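Local coordinates for protein putative glycosyltransferase (GalT1) (Streptococcus parasanguinis, PDB 4PHR) that probably transfers a sugar from a UDP-linked donor as the GT-D-fold glycosyltransferase domain of a longer protein, and binds UDP, at residues Ile201-Gly206 against Lys210-Asp215. Numbering follows the deposited sequence.
With UDP (uridine-5'-diphosphate), chain B.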
ATOM      1  N   ILE A 201       9.249   9.276   3.871  1.00 12.35           N
ATOM      2  CA  ILE A 201       9.459   7.838   3.758  1.00 12.17           C
ATOM      3  C   ILE A 201       8.284   7.211   3.015  1.00 12.37           C
ATOM      4  O   ILE A 201       7.137   7.446   3.376  1.00 13.49           O
ATOM      5  CB  ILE A 201       9.604   7.179   5.158  1.00 13.82           C
ATOM      6  CG1 ILE A 201      10.684   7.892   5.991  1.00 17.52           C
ATOM      7  CG2 ILE A 201       9.897   5.691   5.021  1.00 14.20           C
ATOM      8  CD1 ILE A 201      10.700   7.471   7.462  1.00 20.89           C
ATOM      9  N   LEU A 202       8.575   6.451   1.961  1.00 11.59           N
ATOM     10  CA  LEU A 202       7.557   5.721   1.209  1.00 10.07           C
ATOM     11  C   LEU A 202       7.859   4.250   1.393  1.00 10.69           C
ATOM     12  O   LEU A 202       9.013   3.839   1.273  1.00 12.28           O
ATOM     13  CB  LEU A 202       7.625   6.059  -0.283  1.00 12.20           C
ATOM     14  CG  LEU A 202       7.528   7.543  -0.660  1.00 12.68           C
ATOM     15  CD1 LEU A 202       7.548   7.718  -2.181  1.00 15.36           C
ATOM     16  CD2 LEU A 202       6.295   8.193  -0.043  1.00 13.98           C
ATOM     17  N   VAL A 203       6.835   3.456   1.690  1.00  9.75           N
ATOM     18  CA  VAL A 203       7.064   2.054   1.999  1.00 10.30           C
ATOM     19  C   VAL A 203       6.214   1.165   1.098  1.00  9.01           C
ATOM     20  O   VAL A 203       5.001   1.355   0.999  1.00 10.88           O
ATOM     21  CB  VAL A 203       6.742   1.744   3.480  1.00 11.99           C
ATOM     22  CG1 VAL A 203       7.211   0.340   3.832  1.00 12.68           C
ATOM     23  CG2 VAL A 203       7.389   2.778   4.395  1.00 12.83           C
ATOM     24  N   MET A 204       6.864   0.187   0.462  1.00  9.42           N
ATOM     25  CA  MET A 204       6.202  -0.773  -0.415  1.00  9.59           C
ATOM     26  C   MET A 204       6.670  -2.151   0.042  1.00  8.61           C
ATOM     27  O   MET A 204       7.670  -2.674  -0.451  1.00  9.64           O
ATOM     28  CB  MET A 204       6.556  -0.525  -1.890  1.00 10.25           C
ATOM     29  CG  MET A 204       6.128   0.848  -2.421  1.00 10.55           C
ATOM     30  SD  MET A 204       7.201   2.205  -1.862  1.00 13.03           S
ATOM     31  CE  MET A 204       7.041   3.371  -3.210  1.00 14.49           C
ATOM     32  N   LEU A 205       5.960  -2.731   1.008  1.00  9.64           N
ATOM     33  CA  LEU A 205       6.514  -3.873   1.725  1.00 10.21           C
ATOM     34  C   LEU A 205       5.445  -4.747   2.383  1.00  9.93           C
ATOM     35  O   LEU A 205       5.656  -5.295   3.463  1.00 12.13           O
ATOM     36  CB  LEU A 205       7.564  -3.412   2.757  1.00 11.98           C
ATOM     37  CG  LEU A 205       8.682  -4.419   3.056  1.00 13.82           C
ATOM     38  CD1 LEU A 205       9.651  -4.545   1.877  1.00 12.74           C
ATOM     39  CD2 LEU A 205       9.434  -4.030   4.327  1.00 16.34           C
ATOM     40  N   GLY A 206       4.308  -4.898   1.717  1.00  9.93           N
ATOM     41  CA  GLY A 206       3.290  -5.809   2.203  1.00 10.63           C
ATOM     42  C   GLY A 206       2.897  -5.528   3.643  1.00 10.12           C
ATOM     43  O   GLY A 206       2.826  -4.363   4.050  1.00 12.54           O
ATOM     44  N   LYS A 210       3.022  -1.909   7.154  1.00 10.93           N
ATOM     45  CA  LYS A 210       2.067  -1.281   8.063  1.00 12.58           C
ATOM     46  C   LYS A 210       2.687  -1.089   9.447  1.00 11.54           C
ATOM     47  O   LYS A 210       2.493  -0.054  10.101  1.00 13.34           O
ATOM     48  CB  LYS A 210       0.774  -2.086   8.143  1.00 14.31           C
ATOM     49  CG  LYS A 210      -0.020  -2.115   6.817  1.00 20.69           C
ATOM     50  CD  LYS A 210       0.486  -3.206   5.893  1.00 21.60           C
ATOM     51  CE  LYS A 210      -0.332  -3.360   4.606  1.00 13.78           C
ATOM     52  NZ  LYS A 210       0.087  -2.490   3.469  1.00 14.33           N
ATOM     53  N   VAL A 211       3.434  -2.090   9.894  1.00 12.79           N
ATOM     54  CA  VAL A 211       4.084  -2.014  11.194  1.00 13.32           C
ATOM     55  C   VAL A 211       5.170  -0.942  11.151  1.00 14.00           C
ATOM     56  O   VAL A 211       5.310  -0.141  12.079  1.00 15.71           O
ATOM     57  CB  VAL A 211       4.683  -3.371  11.611  1.00 15.54           C
ATOM     58  CG1 VAL A 211       5.281  -3.285  13.023  1.00 17.64           C
ATOM     59  CG2 VAL A 211       3.610  -4.454  11.560  1.00 17.14           C
ATOM     60  N   LEU A 212       5.925  -0.918  10.057  1.00 13.31           N
ATOM     61  CA  LEU A 212       6.975   0.078   9.888  1.00 14.70           C
ATOM     62  C   LEU A 212       6.392   1.488   9.939  1.00 13.88           C
ATOM     63  O   LEU A 212       6.895   2.350  10.665  1.00 14.75           O
ATOM     64  CB  LEU A 212       7.710  -0.143   8.561  1.00 15.47           C
ATOM     65  CG  LEU A 212       8.956   0.716   8.325  1.00 20.28           C
ATOM     66  CD1 LEU A 212       9.973   0.470   9.429  1.00 26.48           C
ATOM     67  CD2 LEU A 212       9.567   0.435   6.955  1.00 20.54           C
ATOM     68  N   VAL A 213       5.328   1.734   9.179  1.00 12.14           N
ATOM     69  CA  VAL A 213       4.716   3.063   9.173  1.00 13.09           C
ATOM     70  C   VAL A 213       4.216   3.450  10.572  1.00 17.57           C
ATOM     71  O   VAL A 213       4.429   4.569  11.035  1.00 15.75           O
ATOM     72  CB  VAL A 213       3.583   3.162   8.118  1.00 12.86           C
ATOM     73  CG1 VAL A 213       2.747   4.422   8.332  1.00 13.96           C
ATOM     74  CG2 VAL A 213       4.179   3.134   6.703  1.00 15.03           C
ATOM     75  N   ALA A 214       3.552   2.518  11.247  1.00 14.92           N
ATOM     76  CA  ALA A 214       3.058   2.771  12.598  1.00 15.86           C
ATOM     77  C   ALA A 214       4.191   3.176  13.535  1.00 20.25           C
ATOM     78  O   ALA A 214       4.080   4.166  14.262  1.00 20.62           O
ATOM     79  CB  ALA A 214       2.326   1.552  13.131  1.00 16.99           C
ATOM     80  N   ASP A 215       5.289   2.425  13.512  1.00 17.99           N
ATOM     81  CA  ASP A 215       6.407   2.708  14.418  1.00 19.84           C
ATOM     82  C   ASP A 215       7.149   3.998  14.058  1.00 22.33           C
ATOM     83  O   ASP A 215       7.590   4.730  14.942  1.00 24.95           O
ATOM     84  CB  ASP A 215       7.381   1.528  14.478  1.00 24.31           C
ATOM     85  CG  ASP A 215       6.810   0.323  15.219  1.00 27.55           C
ATOM     86  OD1 ASP A 215       5.773   0.461  15.912  1.00 28.82           O
ATOM     87  OD2 ASP A 215       7.417  -0.767  15.119  1.00 24.59           O
TER
HETATM   88  N1  UDP B 301       6.714  -6.798  -0.607  1.00 10.07           N
HETATM   89  C2  UDP B 301       8.039  -7.012  -0.314  1.00 10.76           C
HETATM   90  N3  UDP B 301       8.384  -7.862   0.709  1.00 10.41           N
HETATM   91  C4  UDP B 301       7.415  -8.498   1.448  1.00 10.94           C
HETATM   92  C5  UDP B 301       6.069  -8.280   1.157  1.00 10.90           C
HETATM   93  C6  UDP B 301       5.755  -7.534   0.027  1.00 10.42           C
HETATM   94  O2  UDP B 301       8.923  -6.470  -0.977  1.00 12.09           O
HETATM   95  O4  UDP B 301       7.776  -9.230   2.376  1.00 12.91           O
HETATM   96  C1' UDP B 301       6.371  -5.821  -1.652  1.00 10.22           C
HETATM   97  C2' UDP B 301       5.904  -6.302  -3.000  1.00 10.86           C
HETATM   98  O2' UDP B 301       7.004  -6.673  -3.805  1.00 13.09           O
HETATM   99  C3' UDP B 301       5.210  -5.061  -3.515  1.00 10.92           C
HETATM  100  C4' UDP B 301       4.615  -4.457  -2.254  1.00 10.86           C
HETATM  101  O4' UDP B 301       5.271  -5.088  -1.151  1.00  9.51           O
HETATM  102  O3' UDP B 301       6.160  -4.159  -4.040  1.00 12.99           O
HETATM  103  C5' UDP B 301       3.108  -4.667  -2.176  1.00  9.99           C
HETATM  104  O5' UDP B 301       2.641  -4.147  -0.938  1.00  9.73           O
HETATM  105  PA  UDP B 301       1.093  -4.234  -0.502  1.00  8.83           P
HETATM  106  O1A UDP B 301       0.715  -5.646  -0.303  1.00 12.18           O
HETATM  107  O2A UDP B 301       0.950  -3.342   0.674  1.00 10.56           O
HETATM  108  O3A UDP B 301       0.354  -3.658  -1.823  1.00  9.39           O
HETATM  109  PB  UDP B 301      -1.195  -3.270  -2.150  1.00  8.65           P
HETATM  110  O1B UDP B 301      -1.706  -4.368  -3.021  1.00 11.59           O
HETATM  111  O2B UDP B 301      -1.079  -1.987  -2.883  1.00 10.30           O
HETATM  112  O3B UDP B 301      -1.957  -3.176  -0.864  1.00 10.49           O
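The UDP pocket lies at the C-terminal end of a parallel strand, where the chain leads from strand 200-204 into helix 206-218, the first connection of a beta-alpha-beta unit completed by strand 223-225. G206 and K210 meet across this connection and share the nucleotide. The backbone N of G206 donates to O5' of UDP at 3.2 Å, with an N-H...O angle of 142°. The carbonyl O of the same residue lies against the lysine chain, 3.2 Å from K210 CD, and accepts a weak hydrogen bond from K210 NZ at 3.4 Å. The lysine reaches there because its chain is bent twice, at chi2 (85°) and again at chi4 (87°), which carries the ammonium group past the carbonyl to the alpha-phosphate. There NZ donates to O2A of UDP at 3.0 Å; it also forms a salt bridge with D225 at the end of the neighbouring strand. L205 flanks the base, its CD1 3.5 Å from O2 of UDP. Deeper in the fold, V203 joins strand to helix with both methyls: CG1 meets CD2 of L212 at 3.9 Å, and CG2 meets CG2 of V213 at 4.0 Å. L212 continues this apolar layer to V151 of the adjacent strand and to I188 and L189 of helix 185-195. The buried ammonium group of K210 is thus shared among a carbonyl, a carboxylate and the alpha-phosphate. With R33 close by and also hydrogen-bonded to UDP, the lysine probably helps to offset the charge of the diphosphate, while D225 would hold its amine in position.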